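Local coordinates for protein glutamate racemase (Escherichia coli, PDB 2JFN) that is an enzyme of the Asp/Glu/hydantoin racemase family, with two alpha/beta lobes facing each other across the pocket that holds glutamic acid, at residues A[48-53]-A[77-82]; A[85-90]-A[237-242]; A[178-183]-A[215-220]. All blocks are in the same frame, centred on the assembly; numbering follows the deposited sequence.

Interaction 1: residues A[48-53]-A[77-82]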
ATOM      1  N   HIS A  48      11.415  12.266  -9.239  1.00 31.91           N
ATOM      2  CA  HIS A  48      10.228  13.017  -9.639  1.00 30.54           C
ATOM      3  C   HIS A  48       9.090  12.056  -9.329  1.00 29.55           C
ATOM      4  O   HIS A  48       8.814  11.138 -10.106  1.00 29.03           O
ATOM      5  CB  HIS A  48      10.214  13.320 -11.138  1.00 30.57           C
ATOM      6  CG  HIS A  48       8.896  13.840 -11.630  1.00 30.87           C
ATOM      7  ND1 HIS A  48       8.299  13.387 -12.788  1.00 31.68           N
ATOM      8  CD2 HIS A  48       8.064  14.784 -11.126  1.00 30.97           C
ATOM      9  CE1 HIS A  48       7.159  14.028 -12.976  1.00 31.33           C
ATOM     10  NE2 HIS A  48       6.994  14.882 -11.981  1.00 31.22           N
ATOM     11  N   TYR A  49       8.446  12.259  -8.190  1.00 28.24           N
ATOM     12  CA  TYR A  49       7.366  11.378  -7.780  1.00 27.76           C
ATOM     13  C   TYR A  49       5.978  11.799  -8.239  1.00 27.00           C
ATOM     14  O   TYR A  49       5.634  12.985  -8.267  1.00 26.57           O
ATOM     15  CB  TYR A  49       7.344  11.231  -6.254  1.00 28.09           C
ATOM     16  CG  TYR A  49       8.509  10.462  -5.670  1.00 28.48           C
ATOM     17  CD1 TYR A  49       9.599  11.125  -5.106  1.00 28.86           C
ATOM     18  CD2 TYR A  49       8.507   9.066  -5.657  1.00 28.88           C
ATOM     19  CE1 TYR A  49      10.667  10.415  -4.530  1.00 29.12           C
ATOM     20  CE2 TYR A  49       9.562   8.345  -5.092  1.00 29.31           C
ATOM     21  CZ  TYR A  49      10.638   9.028  -4.528  1.00 29.63           C
ATOM     22  OH  TYR A  49      11.668   8.309  -3.953  1.00 29.75           O
ATOM     23  N   ILE A  50       5.193  10.800  -8.606  1.00 25.98           N
ATOM     24  CA  ILE A  50       3.815  11.007  -9.002  1.00 24.91           C
ATOM     25  C   ILE A  50       3.025  10.069  -8.107  1.00 24.67           C
ATOM     26  O   ILE A  50       3.294   8.864  -8.078  1.00 24.39           O
ATOM     27  CB  ILE A  50       3.552  10.587 -10.459  1.00 24.96           C
ATOM     28  CG1 ILE A  50       4.373  11.450 -11.420  1.00 24.11           C
ATOM     29  CG2 ILE A  50       2.059  10.713 -10.770  1.00 23.79           C
ATOM     30  CD1 ILE A  50       4.414  10.891 -12.836  1.00 24.92           C
ATOM     31  N   TYR A  51       2.082  10.616  -7.352  1.00 24.20           N
ATOM     32  CA  TYR A  51       1.242   9.789  -6.501  1.00 24.34           C
ATOM     33  C   TYR A  51      -0.142   9.809  -7.124  1.00 24.47           C
ATOM     34  O   TYR A  51      -0.688  10.878  -7.403  1.00 24.67           O
ATOM     35  CB  TYR A  51       1.164  10.336  -5.072  1.00 24.65           C
ATOM     36  CG  TYR A  51       0.440   9.389  -4.128  1.00 25.11           C
ATOM     37  CD1 TYR A  51      -0.895   9.591  -3.775  1.00 25.28           C
ATOM     38  CD2 TYR A  51       1.078   8.244  -3.648  1.00 25.76           C
ATOM     39  CE1 TYR A  51      -1.579   8.666  -2.969  1.00 25.75           C
ATOM     40  CE2 TYR A  51       0.408   7.319  -2.842  1.00 25.82           C
ATOM     41  CZ  TYR A  51      -0.916   7.529  -2.510  1.00 26.04           C
ATOM     42  OH  TYR A  51      -1.568   6.580  -1.741  1.00 25.60           O
ATOM     43  N   ALA A  52      -0.705   8.632  -7.358  1.00 24.11           N
ATOM     44  CA  ALA A  52      -2.037   8.552  -7.943  1.00 23.89           C
ATOM     45  C   ALA A  52      -2.921   7.661  -7.090  1.00 23.96           C
ATOM     46  O   ALA A  52      -2.525   6.555  -6.712  1.00 23.07           O
ATOM     47  CB  ALA A  52      -1.955   8.001  -9.364  1.00 23.82           C
ATOM     48  N   PHE A  53      -4.112   8.149  -6.769  1.00 23.37           N
ATOM     49  CA  PHE A  53      -5.039   7.357  -5.982  1.00 23.51           C
ATOM     50  C   PHE A  53      -6.420   7.337  -6.640  1.00 23.79           C
ATOM     51  O   PHE A  53      -6.911   8.356  -7.140  1.00 22.86           O
ATOM     52  CB  PHE A  53      -5.092   7.862  -4.523  1.00 23.73           C
ATOM     53  CG  PHE A  53      -5.530   9.298  -4.367  1.00 24.04           C
ATOM     54  CD1 PHE A  53      -6.807   9.598  -3.895  1.00 23.82           C
ATOM     55  CD2 PHE A  53      -4.655  10.344  -4.647  1.00 24.45           C
ATOM     56  CE1 PHE A  53      -7.206  10.921  -3.700  1.00 24.38           C
ATOM     57  CE2 PHE A  53      -5.041  11.677  -4.458  1.00 24.39           C
ATOM     58  CZ  PHE A  53      -6.322  11.964  -3.983  1.00 24.35           C
ATOM     59  N   THR A  77      -1.973   3.755 -17.543  1.00 23.25           N
ATOM     60  CA  THR A  77      -1.919   4.196 -18.929  1.00 23.42           C
ATOM     61  C   THR A  77      -2.082   5.716 -18.987  1.00 23.65           C
ATOM     62  O   THR A  77      -1.357   6.401 -19.716  1.00 23.58           O
ATOM     63  CB  THR A  77      -3.029   3.523 -19.745  1.00 23.36           C
ATOM     64  OG1 THR A  77      -2.803   2.108 -19.743  1.00 23.52           O
ATOM     65  CG2 THR A  77      -3.035   4.031 -21.188  1.00 23.84           C
ATOM     66  N   ALA A  78      -3.026   6.235 -18.207  1.00 23.68           N
ATOM     67  CA  ALA A  78      -3.289   7.670 -18.170  1.00 24.18           C
ATOM     68  C   ALA A  78      -2.101   8.418 -17.581  1.00 24.10           C
ATOM     69  O   ALA A  78      -1.726   9.482 -18.073  1.00 23.96           O
ATOM     70  CB  ALA A  78      -4.550   7.960 -17.354  1.00 24.04           C
ATOM     71  N   VAL A  79      -1.504   7.871 -16.528  1.00 23.77           N
ATOM     72  CA  VAL A  79      -0.356   8.533 -15.934  1.00 24.22           C
ATOM     73  C   VAL A  79       0.779   8.602 -16.954  1.00 24.69           C
ATOM     74  O   VAL A  79       1.408   9.651 -17.119  1.00 24.55           O
ATOM     75  CB  VAL A  79       0.156   7.794 -14.675  1.00 23.88           C
ATOM     76  CG1 VAL A  79       1.411   8.479 -14.159  1.00 23.31           C
ATOM     77  CG2 VAL A  79      -0.922   7.793 -13.591  1.00 23.95           C
ATOM     78  N   GLN A  80       1.025   7.487 -17.638  1.00 25.87           N
ATOM     79  CA  GLN A  80       2.084   7.404 -18.647  1.00 27.88           C
ATOM     80  C   GLN A  80       1.925   8.444 -19.750  1.00 29.34           C
ATOM     81  O   GLN A  80       2.902   8.836 -20.390  1.00 28.95           O
ATOM     82  CB  GLN A  80       2.123   6.009 -19.284  1.00 28.24           C
ATOM     83  CG  GLN A  80       3.165   5.890 -20.393  1.00 29.92           C
ATOM     84  CD  GLN A  80       3.261   4.506 -20.986  1.00 30.55           C
ATOM     85  OE1 GLN A  80       2.317   4.016 -21.611  1.00 32.95           O
ATOM     86  NE2 GLN A  80       4.404   3.864 -20.799  1.00 31.00           N
ATOM     87  N   GLU A  81       0.693   8.880 -19.980  1.00 30.79           N
ATOM     88  CA  GLU A  81       0.430   9.882 -21.003  1.00 32.53           C
ATOM     89  C   GLU A  81       0.878  11.251 -20.523  1.00 32.42           C
ATOM     90  O   GLU A  81       1.335  12.074 -21.317  1.00 32.74           O
ATOM     91  CB  GLU A  81      -1.059   9.911 -21.345  1.00 34.55           C
ATOM     92  CG  GLU A  81      -1.467   8.838 -22.320  1.00 37.85           C
ATOM     93  CD  GLU A  81      -0.736   8.967 -23.644  1.00 39.61           C
ATOM     94  OE1 GLU A  81      -0.749  10.073 -24.231  1.00 41.29           O
ATOM     95  OE2 GLU A  81      -0.150   7.964 -24.101  1.00 41.33           O
ATOM     96  N   ARG A  82       0.749  11.490 -19.223  1.00 31.81           N
ATOM     97  CA  ARG A  82       1.161  12.757 -18.638  1.00 31.83           C
ATOM     98  C   ARG A  82       2.683  12.799 -18.484  1.00 31.32           C
ATOM     99  O   ARG A  82       3.314  13.830 -18.734  1.00 31.21           O
ATOM    100  CB  ARG A  82       0.491  12.959 -17.272  1.00 32.76           C
ATOM    101  CG  ARG A  82      -1.002  13.285 -17.349  1.00 34.95           C
ATOM    102  CD  ARG A  82      -1.230  14.630 -18.043  1.00 36.27           C
ATOM    103  NE  ARG A  82      -0.685  15.734 -17.254  1.00 38.20           N
ATOM    104  CZ  ARG A  82      -1.348  16.362 -16.285  1.00 38.36           C
ATOM    105  NH1 ARG A  82      -2.588  16.001 -15.989  1.00 38.95           N
ATOM    106  NH2 ARG A  82      -0.764  17.339 -15.601  1.00 38.87           N
TER
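Strand 48-53 and the last turns of helix 65-82 come together where Ala-52 and Val-79 face each other, their CA atoms 8.2 Å apart, a spacing bridged by a single layer of aliphatic side chains. Val-79 is the residue of the helix that fills this layer, and its two methyl branches divide the work. CG1, which stands anti to the backbone N (chi1 176°), is directed at Ile-50; CG2, beside the backbone N, leans on Ala-52. Ile-50 answers with two atoms at once, for Val-79 CG1 lies 4.1 Å from Ile-50 CD1 and equally 4.1 Å from Ile-50 CG2, so the valine methyl meets the isoleucine on both its long arm and its short branch. The isoleucine and valine side chains lie alongside one another, pointing opposite ways, instead of meeting end on. The second touch is looser: Ala-52 CB and Val-79 CG2 are 4.4 Å apart. All three residues are buried, and the contact is wholly apolar. Around it, Leu-25, Ile-253 and Phe-255 from the neighbouring strands pack on Ile-50, while Leu-281 reaches Val-79; at the end of the helix Arg-82 turns its guanidinium group away, to a salt bridge with Glu-279. The alternate residues Tyr-49 and Tyr-51 pack against helix 33-43 on the other face of the sheet. The arrangement is that of a beta-alpha-beta crossover: the chain leaves strand 48-53, passes through helix 65-82 and enters parallel strand 87-90, with strand 21-28 lying between the two, as in three-layer alpha/beta folds.

Interaction 2: residues A[85-90]-A[237-242]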
ATOM      1  N   LEU A  85       7.211   7.029 -17.598  1.00 27.35           N
ATOM      2  CA  LEU A  85       7.601   6.517 -16.287  1.00 26.90           C
ATOM      3  C   LEU A  85       8.870   5.679 -16.303  1.00 26.93           C
ATOM      4  O   LEU A  85       9.096   4.903 -17.221  1.00 26.47           O
ATOM      5  CB  LEU A  85       6.463   5.672 -15.706  1.00 26.62           C
ATOM      6  CG  LEU A  85       5.075   6.312 -15.624  1.00 26.34           C
ATOM      7  CD1 LEU A  85       4.047   5.283 -15.153  1.00 26.18           C
ATOM      8  CD2 LEU A  85       5.125   7.501 -14.684  1.00 26.09           C
ATOM      9  N   ALA A  86       9.704   5.853 -15.287  1.00 27.16           N
ATOM     10  CA  ALA A  86      10.918   5.060 -15.174  1.00 27.51           C
ATOM     11  C   ALA A  86      10.528   3.785 -14.419  1.00 27.57           C
ATOM     12  O   ALA A  86      11.092   2.716 -14.637  1.00 28.41           O
ATOM     13  CB  ALA A  86      11.988   5.838 -14.396  1.00 27.79           C
ATOM     14  N   LEU A  87       9.531   3.899 -13.547  1.00 27.71           N
ATOM     15  CA  LEU A  87       9.082   2.763 -12.753  1.00 27.37           C
ATOM     16  C   LEU A  87       7.764   3.082 -12.059  1.00 27.07           C
ATOM     17  O   LEU A  87       7.486   4.239 -11.743  1.00 27.09           O
ATOM     18  CB  LEU A  87      10.157   2.432 -11.706  1.00 28.02           C
ATOM     19  CG  LEU A  87       9.917   1.409 -10.593  1.00 27.98           C
ATOM     20  CD1 LEU A  87      11.272   0.935 -10.075  1.00 28.10           C
ATOM     21  CD2 LEU A  87       9.100   2.025  -9.456  1.00 28.31           C
ATOM     22  N   ALA A  88       6.960   2.050 -11.825  1.00 26.70           N
ATOM     23  CA  ALA A  88       5.680   2.208 -11.148  1.00 26.24           C
ATOM     24  C   ALA A  88       5.546   1.196 -10.013  1.00 26.33           C
ATOM     25  O   ALA A  88       5.935   0.032 -10.143  1.00 25.93           O
ATOM     26  CB  ALA A  88       4.537   2.027 -12.130  1.00 26.54           C
ATOM     27  N   VAL A  89       4.988   1.653  -8.901  1.00 26.38           N
ATOM     28  CA  VAL A  89       4.779   0.801  -7.739  1.00 26.48           C
ATOM     29  C   VAL A  89       3.293   0.673  -7.449  1.00 26.45           C
ATOM     30  O   VAL A  89       2.601   1.675  -7.269  1.00 26.61           O
ATOM     31  CB  VAL A  89       5.444   1.387  -6.476  1.00 26.98           C
ATOM     32  CG1 VAL A  89       5.263   0.424  -5.307  1.00 26.51           C
ATOM     33  CG2 VAL A  89       6.918   1.670  -6.736  1.00 26.37           C
ATOM     34  N   VAL A  90       2.799  -0.557  -7.425  1.00 26.03           N
ATOM     35  CA  VAL A  90       1.405  -0.800  -7.109  1.00 26.42           C
ATOM     36  C   VAL A  90       1.433  -1.004  -5.596  1.00 26.74           C
ATOM     37  O   VAL A  90       1.482  -2.136  -5.118  1.00 26.48           O
ATOM     38  CB  VAL A  90       0.888  -2.072  -7.811  1.00 26.37           C
ATOM     39  CG1 VAL A  90      -0.584  -2.290  -7.490  1.00 26.82           C
ATOM     40  CG2 VAL A  90       1.076  -1.936  -9.329  1.00 26.76           C
ATOM     41  N   TRP A 237      16.905  -0.828  -6.639  1.00 37.16           N
ATOM     42  CA  TRP A 237      17.586  -1.826  -7.458  1.00 38.00           C
ATOM     43  C   TRP A 237      17.104  -1.769  -8.912  1.00 38.01           C
ATOM     44  O   TRP A 237      17.902  -1.877  -9.847  1.00 37.78           O
ATOM     45  CB  TRP A 237      17.343  -3.235  -6.912  1.00 38.98           C
ATOM     46  CG  TRP A 237      18.204  -4.285  -7.572  1.00 40.50           C
ATOM     47  CD1 TRP A 237      19.509  -4.583  -7.276  1.00 41.31           C
ATOM     48  CD2 TRP A 237      17.835  -5.149  -8.657  1.00 40.98           C
ATOM     49  NE1 TRP A 237      19.970  -5.580  -8.108  1.00 41.47           N
ATOM     50  CE2 TRP A 237      18.964  -5.944  -8.964  1.00 41.43           C
ATOM     51  CE3 TRP A 237      16.661  -5.328  -9.400  1.00 41.27           C
ATOM     52  CZ2 TRP A 237      18.952  -6.904  -9.984  1.00 41.56           C
ATOM     53  CZ3 TRP A 237      16.650  -6.282 -10.417  1.00 41.51           C
ATOM     54  CH2 TRP A 237      17.790  -7.058 -10.697  1.00 41.65           C
ATOM     55  N   LEU A 238      15.798  -1.608  -9.097  1.00 37.56           N
ATOM     56  CA  LEU A 238      15.223  -1.550 -10.436  1.00 37.57           C
ATOM     57  C   LEU A 238      15.613  -0.274 -11.166  1.00 37.81           C
ATOM     58  O   LEU A 238      15.808  -0.283 -12.383  1.00 37.91           O
ATOM     59  CB  LEU A 238      13.699  -1.666 -10.362  1.00 36.67           C
ATOM     60  CG  LEU A 238      13.186  -3.030  -9.903  1.00 36.43           C
ATOM     61  CD1 LEU A 238      11.690  -2.980  -9.697  1.00 36.24           C
ATOM     62  CD2 LEU A 238      13.544  -4.089 -10.937  1.00 36.56           C
ATOM     63  N   LEU A 239      15.726   0.825 -10.435  1.00 38.48           N
ATOM     64  CA  LEU A 239      16.109   2.080 -11.062  1.00 39.58           C
ATOM     65  C   LEU A 239      17.555   1.969 -11.537  1.00 40.79           C
ATOM     66  O   LEU A 239      18.000   2.733 -12.393  1.00 40.92           O
ATOM     67  CB  LEU A 239      15.963   3.239 -10.074  1.00 39.09           C
ATOM     68  CG  LEU A 239      14.519   3.623  -9.721  1.00 38.87           C
ATOM     69  CD1 LEU A 239      14.515   4.689  -8.643  1.00 38.45           C
ATOM     70  CD2 LEU A 239      13.798   4.115 -10.974  1.00 38.47           C
ATOM     71  N   GLU A 240      18.276   1.000 -10.982  1.00 41.65           N
ATOM     72  CA  GLU A 240      19.674   0.795 -11.334  1.00 42.84           C
ATOM     73  C   GLU A 240      19.894  -0.240 -12.422  1.00 43.09           C
ATOM     74  O   GLU A 240      20.769  -0.073 -13.266  1.00 43.08           O
ATOM     75  CB  GLU A 240      20.478   0.379 -10.097  1.00 43.65           C
ATOM     76  CG  GLU A 240      20.628   1.470  -9.047  1.00 45.38           C
ATOM     77  CD  GLU A 240      21.232   2.742  -9.617  1.00 46.58           C
ATOM     78  OE1 GLU A 240      22.312   2.657 -10.250  1.00 47.04           O
ATOM     79  OE2 GLU A 240      20.629   3.825  -9.429  1.00 47.22           O
ATOM     80  N   HIS A 241      19.099  -1.305 -12.410  1.00 43.49           N
ATOM     81  CA  HIS A 241      19.281  -2.373 -13.381  1.00 44.38           C
ATOM     82  C   HIS A 241      18.186  -2.600 -14.431  1.00 44.07           C
ATOM     83  O   HIS A 241      18.341  -3.474 -15.285  1.00 44.13           O
ATOM     84  CB  HIS A 241      19.531  -3.686 -12.626  1.00 45.65           C
ATOM     85  CG  HIS A 241      20.678  -3.620 -11.660  1.00 47.27           C
ATOM     86  ND1 HIS A 241      20.997  -4.658 -10.812  1.00 47.83           N
ATOM     87  CD2 HIS A 241      21.573  -2.636 -11.402  1.00 47.86           C
ATOM     88  CE1 HIS A 241      22.035  -4.316 -10.070  1.00 48.31           C
ATOM     89  NE2 HIS A 241      22.404  -3.093 -10.408  1.00 48.70           N
ATOM     90  N   GLU A 242      17.099  -1.829 -14.397  1.00 43.53           N
ATOM     91  CA  GLU A 242      16.025  -2.050 -15.368  1.00 42.98           C
ATOM     92  C   GLU A 242      15.239  -0.848 -15.887  1.00 42.31           C
ATOM     93  O   GLU A 242      14.726  -0.884 -17.003  1.00 42.11           O
ATOM     94  CB  GLU A 242      15.015  -3.054 -14.802  1.00 43.70           C
ATOM     95  CG  GLU A 242      15.523  -4.476 -14.703  1.00 44.78           C
ATOM     96  CD  GLU A 242      14.502  -5.403 -14.080  1.00 45.69           C
ATOM     97  OE1 GLU A 242      13.304  -5.301 -14.433  1.00 45.73           O
ATOM     98  OE2 GLU A 242      14.900  -6.243 -13.244  1.00 46.45           O
TER
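Leu-87, at the start of strand 87-90, inserts its side chain between two consecutive leucines, Leu-238 and Leu-239, of the last turn of helix 228-241. Its conformation makes the fit possible: with CG anti to the backbone N (chi1 172°), the branch extends away from the strand and presents CD1 to the helix. That methyl lies close to the root of Leu-238, at 3.6 Å from Leu-238 CB, and also lies 4.0 Å from Leu-238 CD1. The side chains of Leu-87 and Leu-238 run roughly perpendicular to each other, so one methyl of Leu-87 is set against the base and one branch of its partner. Leu-239 approaches differently. Its CG stands beside the backbone N (chi1 -71°), which carries CD2 to the strand, where it sits 4.1 Å from Leu-87 CB and 4.2 Å from Ala-86 CB. A single methyl thus spans two successive residues. Leu-239 goes on to touch Leu-44 and Leu-47, whereas Leu-238 packs on Val-112, and the side chain of Leu-238 is about 6 Å from the bound uridine-5'-diphosphate-N-acetylmuramoyl-L-alanine. On the outer side of the helix, His-241 CG sits 3.9 Å over one face of the Trp-237 ring, nearer its border than its middle. The peptide oxygen Trp-237 O accepts from both Glu-240 N and His-241 N, which ties down the final turn before Glu-242 departs from helical geometry. Such leucine packing of a helix over a parallel strand is characteristic of a layered alpha/beta lobe; here the helix arrives late in the sequence to cover the first lobe's sheet, beside the nucleotide-ligand pocket.

Interaction 3: residues A[178-183]-A[215-220]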
ATOM      1  N   VAL A 178      -8.305   9.040  15.122  1.00 42.87           N
ATOM      2  CA  VAL A 178      -8.630   7.625  15.171  1.00 41.57           C
ATOM      3  C   VAL A 178      -9.146   7.224  16.551  1.00 40.74           C
ATOM      4  O   VAL A 178      -8.497   7.476  17.564  1.00 40.65           O
ATOM      5  CB  VAL A 178      -7.387   6.767  14.832  1.00 41.43           C
ATOM      6  CG1 VAL A 178      -7.758   5.293  14.817  1.00 40.77           C
ATOM      7  CG2 VAL A 178      -6.810   7.199  13.487  1.00 41.33           C
ATOM      8  N   SER A 179     -10.320   6.600  16.585  1.00 40.12           N
ATOM      9  CA  SER A 179     -10.903   6.144  17.842  1.00 39.22           C
ATOM     10  C   SER A 179     -10.202   4.870  18.287  1.00 38.78           C
ATOM     11  O   SER A 179     -10.313   3.833  17.629  1.00 38.57           O
ATOM     12  CB  SER A 179     -12.391   5.855  17.673  1.00 39.19           C
ATOM     13  OG  SER A 179     -12.856   5.052  18.743  1.00 39.12           O
ATOM     14  N   LEU A 180      -9.481   4.943  19.401  1.00 38.11           N
ATOM     15  CA  LEU A 180      -8.777   3.771  19.900  1.00 37.12           C
ATOM     16  C   LEU A 180      -9.756   2.680  20.307  1.00 36.72           C
ATOM     17  O   LEU A 180      -9.442   1.496  20.214  1.00 36.33           O
ATOM     18  CB  LEU A 180      -7.883   4.144  21.082  1.00 37.25           C
ATOM     19  CG  LEU A 180      -6.760   5.144  20.779  1.00 37.36           C
ATOM     20  CD1 LEU A 180      -5.861   5.283  22.000  1.00 37.56           C
ATOM     21  CD2 LEU A 180      -5.949   4.672  19.573  1.00 37.57           C
ATOM     22  N   ASP A 181     -10.947   3.071  20.753  1.00 36.44           N
ATOM     23  CA  ASP A 181     -11.946   2.088  21.149  1.00 36.07           C
ATOM     24  C   ASP A 181     -12.391   1.265  19.943  1.00 34.99           C
ATOM     25  O   ASP A 181     -12.660   0.072  20.062  1.00 34.62           O
ATOM     26  CB  ASP A 181     -13.157   2.767  21.798  1.00 37.55           C
ATOM     27  CG  ASP A 181     -12.832   3.371  23.157  1.00 38.95           C
ATOM     28  OD1 ASP A 181     -12.106   2.728  23.948  1.00 39.74           O
ATOM     29  OD2 ASP A 181     -13.313   4.485  23.444  1.00 40.38           O
ATOM     30  N   ALA A 182     -12.473   1.908  18.782  1.00 34.20           N
ATOM     31  CA  ALA A 182     -12.864   1.213  17.559  1.00 33.44           C
ATOM     32  C   ALA A 182     -11.785   0.183  17.219  1.00 32.88           C
ATOM     33  O   ALA A 182     -12.086  -0.938  16.820  1.00 32.37           O
ATOM     34  CB  ALA A 182     -13.025   2.215  16.412  1.00 33.26           C
ATOM     35  N   LEU A 183     -10.523   0.572  17.383  1.00 32.52           N
ATOM     36  CA  LEU A 183      -9.408  -0.329  17.116  1.00 31.97           C
ATOM     37  C   LEU A 183      -9.413  -1.521  18.060  1.00 31.47           C
ATOM     38  O   LEU A 183      -9.220  -2.661  17.631  1.00 31.07           O
ATOM     39  CB  LEU A 183      -8.074   0.402  17.257  1.00 32.53           C
ATOM     40  CG  LEU A 183      -7.446   0.999  16.001  1.00 33.44           C
ATOM     41  CD1 LEU A 183      -6.084   1.589  16.368  1.00 33.67           C
ATOM     42  CD2 LEU A 183      -7.289  -0.082  14.926  1.00 33.50           C
ATOM     43  N   LEU A 215       0.094   0.286  18.046  1.00 29.30           N
ATOM     44  CA  LEU A 215       0.997  -0.021  19.141  1.00 30.96           C
ATOM     45  C   LEU A 215       0.418   0.340  20.506  1.00 31.93           C
ATOM     46  O   LEU A 215       0.856  -0.184  21.525  1.00 32.43           O
ATOM     47  CB  LEU A 215       2.338   0.677  18.912  1.00 30.54           C
ATOM     48  CG  LEU A 215       3.102   0.071  17.729  1.00 30.81           C
ATOM     49  CD1 LEU A 215       4.376   0.844  17.472  1.00 30.80           C
ATOM     50  CD2 LEU A 215       3.418  -1.389  18.027  1.00 30.46           C
ATOM     51  N   GLN A 216      -0.571   1.227  20.534  1.00 33.13           N
ATOM     52  CA  GLN A 216      -1.186   1.605  21.801  1.00 34.56           C
ATOM     53  C   GLN A 216      -2.222   0.565  22.216  1.00 34.80           C
ATOM     54  O   GLN A 216      -2.479   0.366  23.402  1.00 35.06           O
ATOM     55  CB  GLN A 216      -1.873   2.970  21.692  1.00 35.66           C
ATOM     56  CG  GLN A 216      -0.956   4.131  21.354  1.00 37.89           C
ATOM     57  CD  GLN A 216      -1.679   5.466  21.392  1.00 39.33           C
ATOM     58  OE1 GLN A 216      -2.022   5.965  22.466  1.00 41.09           O
ATOM     59  NE2 GLN A 216      -1.927   6.045  20.221  1.00 39.66           N
ATOM     60  N   VAL A 217      -2.809  -0.100  21.229  1.00 34.71           N
ATOM     61  CA  VAL A 217      -3.843  -1.097  21.471  1.00 35.07           C
ATOM     62  C   VAL A 217      -3.330  -2.528  21.578  1.00 35.24           C
ATOM     63  O   VAL A 217      -3.812  -3.302  22.402  1.00 34.92           O
ATOM     64  CB  VAL A 217      -4.918  -1.033  20.351  1.00 35.06           C
ATOM     65  CG1 VAL A 217      -5.969  -2.114  20.552  1.00 35.49           C
ATOM     66  CG2 VAL A 217      -5.563   0.334  20.345  1.00 35.11           C
ATOM     67  N   LEU A 218      -2.362  -2.883  20.740  1.00 35.48           N
ATOM     68  CA  LEU A 218      -1.815  -4.237  20.744  1.00 35.98           C
ATOM     69  C   LEU A 218      -1.017  -4.548  22.006  1.00 36.85           C
ATOM     70  O   LEU A 218      -0.405  -3.661  22.606  1.00 36.56           O
ATOM     71  CB  LEU A 218      -0.920  -4.455  19.517  1.00 35.20           C
ATOM     72  CG  LEU A 218      -1.580  -4.449  18.132  1.00 34.74           C
ATOM     73  CD1 LEU A 218      -0.501  -4.325  17.068  1.00 33.85           C
ATOM     74  CD2 LEU A 218      -2.398  -5.720  17.928  1.00 34.29           C
ATOM     75  N   PRO A 219      -1.017  -5.823  22.428  1.00 37.78           N
ATOM     76  CA  PRO A 219      -0.277  -6.227  23.625  1.00 38.69           C
ATOM     77  C   PRO A 219       1.198  -5.856  23.549  1.00 39.23           C
ATOM     78  O   PRO A 219       1.825  -5.950  22.489  1.00 39.41           O
ATOM     79  CB  PRO A 219      -0.499  -7.740  23.688  1.00 38.57           C
ATOM     80  CG  PRO A 219      -0.829  -8.115  22.280  1.00 38.75           C
ATOM     81  CD  PRO A 219      -1.705  -6.977  21.827  1.00 38.25           C
ATOM     82  N   GLU A 220       1.740  -5.432  24.683  1.00 39.72           N
ATOM     83  CA  GLU A 220       3.137  -5.024  24.782  1.00 40.27           C
ATOM     84  C   GLU A 220       4.040  -6.038  24.090  1.00 39.71           C
ATOM     85  O   GLU A 220       3.763  -7.240  24.107  1.00 40.05           O
ATOM     86  CB  GLU A 220       3.548  -4.923  26.255  1.00 41.80           C
ATOM     87  CG  GLU A 220       2.439  -4.462  27.191  1.00 43.87           C
ATOM     88  CD  GLU A 220       2.734  -4.807  28.646  1.00 45.18           C
ATOM     89  OE1 GLU A 220       3.719  -4.269  29.197  1.00 45.89           O
ATOM     90  OE2 GLU A 220       1.983  -5.624  29.235  1.00 45.96           O
TER
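Ser-179 OG accepts the backbone N-H of Ala-182 at 3.2 Å (152°), a capping bond made from the N-cap position of helix 180-186. The hydroxyl stands anti to the backbone N of its own residue (chi1 163°), where it can turn back over the first turn, and Ser-179 O also receives Leu-183 N. With its start fixed, the helix offers two leucines to the end of helix 211-217. Val-217 is the receiving residue. Its CG2 rests 4.0 Å from Leu-183 CB and 4.1 Å from the peptide oxygen Leu-180 O, with Leu-180 CD2 slightly farther away, so one methyl settles against the inner side of the first turn. Nearer the surface the contact becomes mixed: Leu-180 CD1 lies 3.9 Å from Gln-216 OE1, a van der Waals touch in which the glutamine side chain, extended beyond CG, passes roughly square to the leucine. Leu-183 continues inward to Met-165 and Leu-168 of helix 163-174, and Val-217 reaches Leu-187 and Leu-191. Leu-218 then leaves helical geometry, and the chain runs on past Pro-219 toward edge strand 223-225. What results is a capped helix start packed against the C-terminal end of a neighbouring helix, within the helical layer of the second alpha/beta lobe, where helix 211-217 connects parallel strands 199-202 and 223-225.

How the interactions relate
Two of the three contacts belong to one lobe. Interactions 1 and 2 have centres 14 Å apart and reach the same mixed sheet from opposite faces, helix 65-82 on one and helix 228-241 on the other; they meet through Leu-85, whose CD2 lies 3.9 Å from both Val-79 CG1 and Ile-50 CD1. Interaction 3 has its centre about 35 Å from that of interaction 1 and 36 Å from that of interaction 2, beside the separate parallel sheet of the second lobe. Along the chain interaction 1 closes first, and interaction 3 is nested within the loop closed by interaction 2. The chain therefore builds the second lobe as an excursion from the first and returns to finish it.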